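PDB 4DNX: sulfate adenylyltransferase from Allochromatium vinosum, which catalyses the transfer of the adenylyl group of ATP to sulfate, giving adenosine 5'-phosphosulfate and diphosphate. Local coordinates for residues P110-V114 against P160-N165; I293-D297 against F308-F314. All blocks are in the same frame, centred on the assembly; numbering follows the deposited sequence.

Contact 1. Residues P110-V114 against P160-N165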
# COMPACT_ATOMS: atom_id res chain seq x y z
N PRO A 110 -1.61 -12.31 17.08
CA PRO A 110 -0.32 -12.60 16.38
C PRO A 110 0.81 -11.67 16.80
O PRO A 110 0.60 -10.58 17.36
CB PRO A 110 -0.66 -12.28 14.92
CG PRO A 110 -1.72 -11.20 15.01
CD PRO A 110 -2.60 -11.75 16.15
N VAL A 111 2.04 -12.10 16.54
CA VAL A 111 3.17 -11.23 16.83
C VAL A 111 3.20 -9.99 15.96
O VAL A 111 3.09 -10.08 14.71
CB VAL A 111 4.50 -12.02 16.61
CG1 VAL A 111 5.69 -11.07 16.86
CG2 VAL A 111 4.58 -13.22 17.56
N LEU A 112 3.36 -8.84 16.60
CA LEU A 112 3.43 -7.53 15.90
C LEU A 112 4.90 -7.05 15.80
O LEU A 112 5.31 -6.46 14.78
CB LEU A 112 2.58 -6.49 16.66
CG LEU A 112 2.63 -5.02 16.24
CD1 LEU A 112 2.18 -4.85 14.80
CD2 LEU A 112 1.77 -4.16 17.17
N ALA A 113 5.72 -7.36 16.82
CA ALA A 113 7.10 -6.83 16.85
C ALA A 113 7.91 -7.71 17.79
O ALA A 113 7.35 -8.44 18.60
CB ALA A 113 7.13 -5.37 17.38
N VAL A 114 9.23 -7.65 17.62
CA VAL A 114 10.18 -8.29 18.53
C VAL A 114 10.91 -7.15 19.26
O VAL A 114 11.31 -6.16 18.64
CB VAL A 114 11.19 -9.15 17.71
CG1 VAL A 114 12.28 -9.71 18.61
CG2 VAL A 114 10.46 -10.28 17.03
N PRO A 160 14.61 -1.20 22.16
CA PRO A 160 14.38 -1.07 20.73
C PRO A 160 13.49 -2.21 20.18
O PRO A 160 13.51 -3.32 20.73
CB PRO A 160 15.80 -1.16 20.12
CG PRO A 160 16.58 -1.96 21.14
CD PRO A 160 15.98 -1.66 22.48
N ILE A 161 12.75 -1.92 19.10
CA ILE A 161 11.87 -2.94 18.52
C ILE A 161 12.14 -3.10 17.02
O ILE A 161 12.67 -2.18 16.38
CB ILE A 161 10.33 -2.62 18.76
CG1 ILE A 161 9.92 -1.37 17.98
CG2 ILE A 161 10.02 -2.51 20.28
CD1 ILE A 161 8.37 -1.07 18.12
N GLN A 162 11.77 -4.27 16.51
CA GLN A 162 11.74 -4.62 15.07
C GLN A 162 10.29 -5.01 14.79
O GLN A 162 9.77 -5.98 15.38
CB GLN A 162 12.68 -5.78 14.78
CG GLN A 162 14.14 -5.43 15.05
CD GLN A 162 15.04 -6.67 15.15
OE1 GLN A 162 14.92 -7.52 16.06
NE2 GLN A 162 15.93 -6.79 14.20
N VAL A 163 9.66 -4.27 13.88
CA VAL A 163 8.23 -4.41 13.56
C VAL A 163 8.00 -5.34 12.36
O VAL A 163 8.70 -5.21 11.33
CB VAL A 163 7.59 -3.03 13.34
CG1 VAL A 163 6.10 -3.22 12.97
CG2 VAL A 163 7.80 -2.14 14.60
N LEU A 164 7.10 -6.32 12.50
CA LEU A 164 6.92 -7.38 11.51
C LEU A 164 5.72 -7.15 10.59
O LEU A 164 5.60 -7.75 9.52
CB LEU A 164 6.79 -8.75 12.22
CG LEU A 164 8.04 -9.13 13.03
CD1 LEU A 164 7.82 -10.55 13.57
CD2 LEU A 164 9.31 -9.10 12.19
N ASN A 165 4.79 -6.32 11.04
CA ASN A 165 3.60 -5.99 10.22
C ASN A 165 2.96 -4.73 10.73
O ASN A 165 3.40 -4.14 11.75
CB ASN A 165 2.58 -7.15 10.19
CG ASN A 165 2.10 -7.54 11.57
OD1 ASN A 165 1.34 -6.79 12.21
ND2 ASN A 165 2.54 -8.71 12.05

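Contact 2. Residues I293-D297 against F308-F314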
# COMPACT_ATOMS: atom_id res chain seq x y z
N ILE A 293 -2.43 21.76 8.09
CA ILE A 293 -3.61 22.59 8.42
C ILE A 293 -4.07 22.25 9.85
O ILE A 293 -4.38 21.08 10.17
CB ILE A 293 -4.77 22.29 7.47
CG1 ILE A 293 -4.44 22.78 6.06
CG2 ILE A 293 -6.11 22.96 7.94
CD1 ILE A 293 -5.47 22.34 5.00
N ILE A 294 -4.20 23.29 10.67
CA ILE A 294 -4.73 23.17 12.05
C ILE A 294 -5.83 24.23 12.17
O ILE A 294 -5.56 25.41 12.06
CB ILE A 294 -3.62 23.45 13.10
CG1 ILE A 294 -2.50 22.41 12.95
CG2 ILE A 294 -4.20 23.52 14.60
CD1 ILE A 294 -1.46 22.40 14.05
N GLY A 295 -7.05 23.77 12.38
CA GLY A 295 -8.21 24.65 12.60
C GLY A 295 -8.59 24.83 14.06
O GLY A 295 -7.78 24.60 14.96
N ARG A 296 -9.84 25.22 14.31
CA ARG A 296 -10.36 25.42 15.67
C ARG A 296 -10.53 24.10 16.39
O ARG A 296 -10.99 23.11 15.78
CB ARG A 296 -11.71 26.11 15.54
CG ARG A 296 -12.39 26.49 16.83
CD ARG A 296 -13.74 27.14 16.53
NE ARG A 296 -13.57 28.48 15.97
CZ ARG A 296 -13.66 29.61 16.67
NH1 ARG A 296 -13.92 29.58 17.97
NH2 ARG A 296 -13.49 30.77 16.07
N ASP A 297 -10.12 24.05 17.67
CA ASP A 297 -10.29 22.87 18.50
C ASP A 297 -9.63 21.62 17.96
O ASP A 297 -10.11 20.51 18.15
CB ASP A 297 -11.78 22.65 18.82
CG ASP A 297 -12.34 23.76 19.73
OD1 ASP A 297 -13.35 24.43 19.35
OD2 ASP A 297 -11.76 23.97 20.83
N PHE A 308 -8.04 28.05 19.86
CA PHE A 308 -6.81 28.18 19.06
C PHE A 308 -5.52 27.79 19.79
O PHE A 308 -4.42 28.09 19.33
CB PHE A 308 -6.72 29.59 18.46
CG PHE A 308 -7.92 29.95 17.62
CD1 PHE A 308 -8.11 29.32 16.38
CD2 PHE A 308 -8.88 30.82 18.10
CE1 PHE A 308 -9.24 29.61 15.61
CE2 PHE A 308 -10.01 31.14 17.33
CZ PHE A 308 -10.19 30.52 16.09
N ASP A 309 -5.65 27.15 20.95
CA ASP A 309 -4.48 26.68 21.68
C ASP A 309 -3.59 25.74 20.85
O ASP A 309 -2.36 25.76 20.99
CB ASP A 309 -4.90 26.01 23.02
CG ASP A 309 -5.45 27.02 24.05
OD1 ASP A 309 -5.49 28.26 23.81
OD2 ASP A 309 -5.84 26.58 25.16
N ALA A 310 -4.20 24.92 20.00
CA ALA A 310 -3.41 24.01 19.17
C ALA A 310 -2.65 24.74 18.07
O ALA A 310 -1.70 24.19 17.49
CB ALA A 310 -4.29 22.88 18.61
N GLN A 311 -3.05 25.97 17.76
CA GLN A 311 -2.21 26.78 16.87
C GLN A 311 -1.10 27.49 17.66
O GLN A 311 0.06 27.48 17.24
CB GLN A 311 -3.08 27.82 16.15
CG GLN A 311 -4.21 27.19 15.32
CD GLN A 311 -5.10 28.28 14.64
OE1 GLN A 311 -5.01 29.48 14.94
NE2 GLN A 311 -5.94 27.84 13.73
N THR A 312 -1.45 28.11 18.79
CA THR A 312 -0.49 28.97 19.51
C THR A 312 0.59 28.18 20.28
O THR A 312 1.61 28.76 20.66
CB THR A 312 -1.19 29.98 20.44
OG1 THR A 312 -1.95 29.27 21.43
CG2 THR A 312 -2.09 30.91 19.61
N ILE A 313 0.37 26.89 20.50
CA ILE A 313 1.37 26.08 21.20
C ILE A 313 2.69 26.14 20.39
O ILE A 313 3.79 26.03 20.95
CB ILE A 313 0.90 24.61 21.37
CG1 ILE A 313 1.86 23.85 22.31
CG2 ILE A 313 0.71 23.87 20.01
CD1 ILE A 313 1.26 22.54 22.86
N PHE A 314 2.58 26.36 19.07
CA PHE A 314 3.78 26.41 18.23
C PHE A 314 4.60 27.70 18.40
O PHE A 314 5.78 27.71 18.06
CB PHE A 314 3.41 26.19 16.73
CG PHE A 314 2.97 24.79 16.44
CD1 PHE A 314 1.63 24.46 16.53
CD2 PHE A 314 3.89 23.78 16.11
CE1 PHE A 314 1.19 23.18 16.30
CE2 PHE A 314 3.44 22.47 15.86
CZ PHE A 314 2.10 22.17 15.96

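Contact 1. Residues P110-V114 against P160-N165
The side-chain amide of Asn165 meets the other strand through both its polar atoms. ND2 donates to Val111 O (3.0 Å), lying in that carbonyl's plane though the bond is bent to 140° at the hydrogen; OD1 lies against Leu112 CD1 at 3.3 Å and accepts the backbone N-H of Ser167. With CG set between its backbone N and carbonyl carbon (chi1 59°), Asn165 turns this amide back to the strand, extending the pairing past the last backbone bond, Leu164 N to Leu112 O (2.9 Å). Val114 and Gln162 form an antiparallel hydrogen-bonded pair, with Val114 N to Gln162 O at 2.8 Å and Gln162 N to Val114 O at 2.9 Å. Ala113 and Val163 form a non-hydrogen-bonded pair, CA to CA 4.2 Å; the small methyl of Ala113, its CB 3.4 Å from Gln162 O, is consistent with so close a pair. Leu164 CD1 packs against Val111 CG1 at 4.0 Å, and with Val114 these branched side chains give helix 18-28 an apolar surface. In this PUA-like domain, helix 38-48 covers Leu112 and Ile161, and strand 98-102 pairs with strand 111-116, Leu101 facing the classic beta bulge of Leu112 and Ala113.

Contact 2. Residues I293-D297 against F308-F314
Gln311 reaches from the first turn of its helix to the end of the neighbouring strand. Its NE2 has its stronger partner in Ala330 O, just past the next strand, and gives its other hydrogen bond to Ile294 O at 3.0 Å. The donor stands 35° out of the Ile294 carbonyl plane, so the oxygen is approached from above. The aliphatic part of the same side chain lies along Ile294, CG meeting Ile294 CG2 at 3.7 Å, the two side chains running antiparallel alongside each other. The branched isoleucine serves several neighbours: CG2 also touches Ala310 CB, while CD1, on the branch that lies anti to the carbonyl carbon (chi1 -62°), meets Phe314 CE1 at 3.6 Å. Nearer the surface, Phe308 CZ sits over one face of the Arg296 guanidinium, off its centre and 3.3 Å from Arg296 NH2, with the two planes 69° apart.

A second shell holds these groups in place. Arg296 NH2 makes a salt bridge with Asp331, beyond strand 326-329. Phe308 is the N-cap residue, its carbonyl oxygen accepting from the backbone N of both Gln311 and Thr312. Strand 291-294, helix 309-316 and strand 326-329 form a beta-alpha-beta unit of the Rossmann-like domain.

A leucine in place of Gln311 would probably leave Ile294 O and Ala330 O without the amide that bridges them, costing helix 309-316 this polar link to the two strand ends. Chemically, the contact is graded: carbon fills the inner part, apart from Ala310 O, buried without a hydrogen-bond partner at the edge of the Phe314 ring; a neutral amide serves two backbone oxygens; and the arginine's charge lies at the solvent-facing end, where its salt bridge to Asp331 probably balances it.

How the contacts relate
Contact 1 and contact 2 lie on opposite sides of the chain's centre, their own centres 34 Å apart and their nearest atoms about 24 Å apart. They come in series: contact 1 closes before contact 2 opens, the first belonging to the PUA-like domain and the second to the ATP-sulfurylase domain. No sheet is shared. Residues 110-114 and 160-165 belong to a mixed, mostly antiparallel sheet, whereas 293-297 takes in the end of strand 291-294 of the five-stranded parallel sheet and the loop after it. The pair therefore samples two modes of assembly, strands far apart in sequence paired side by side and a strand end packed on the helix of its own beta-alpha-beta unit, in different domains of one enzyme.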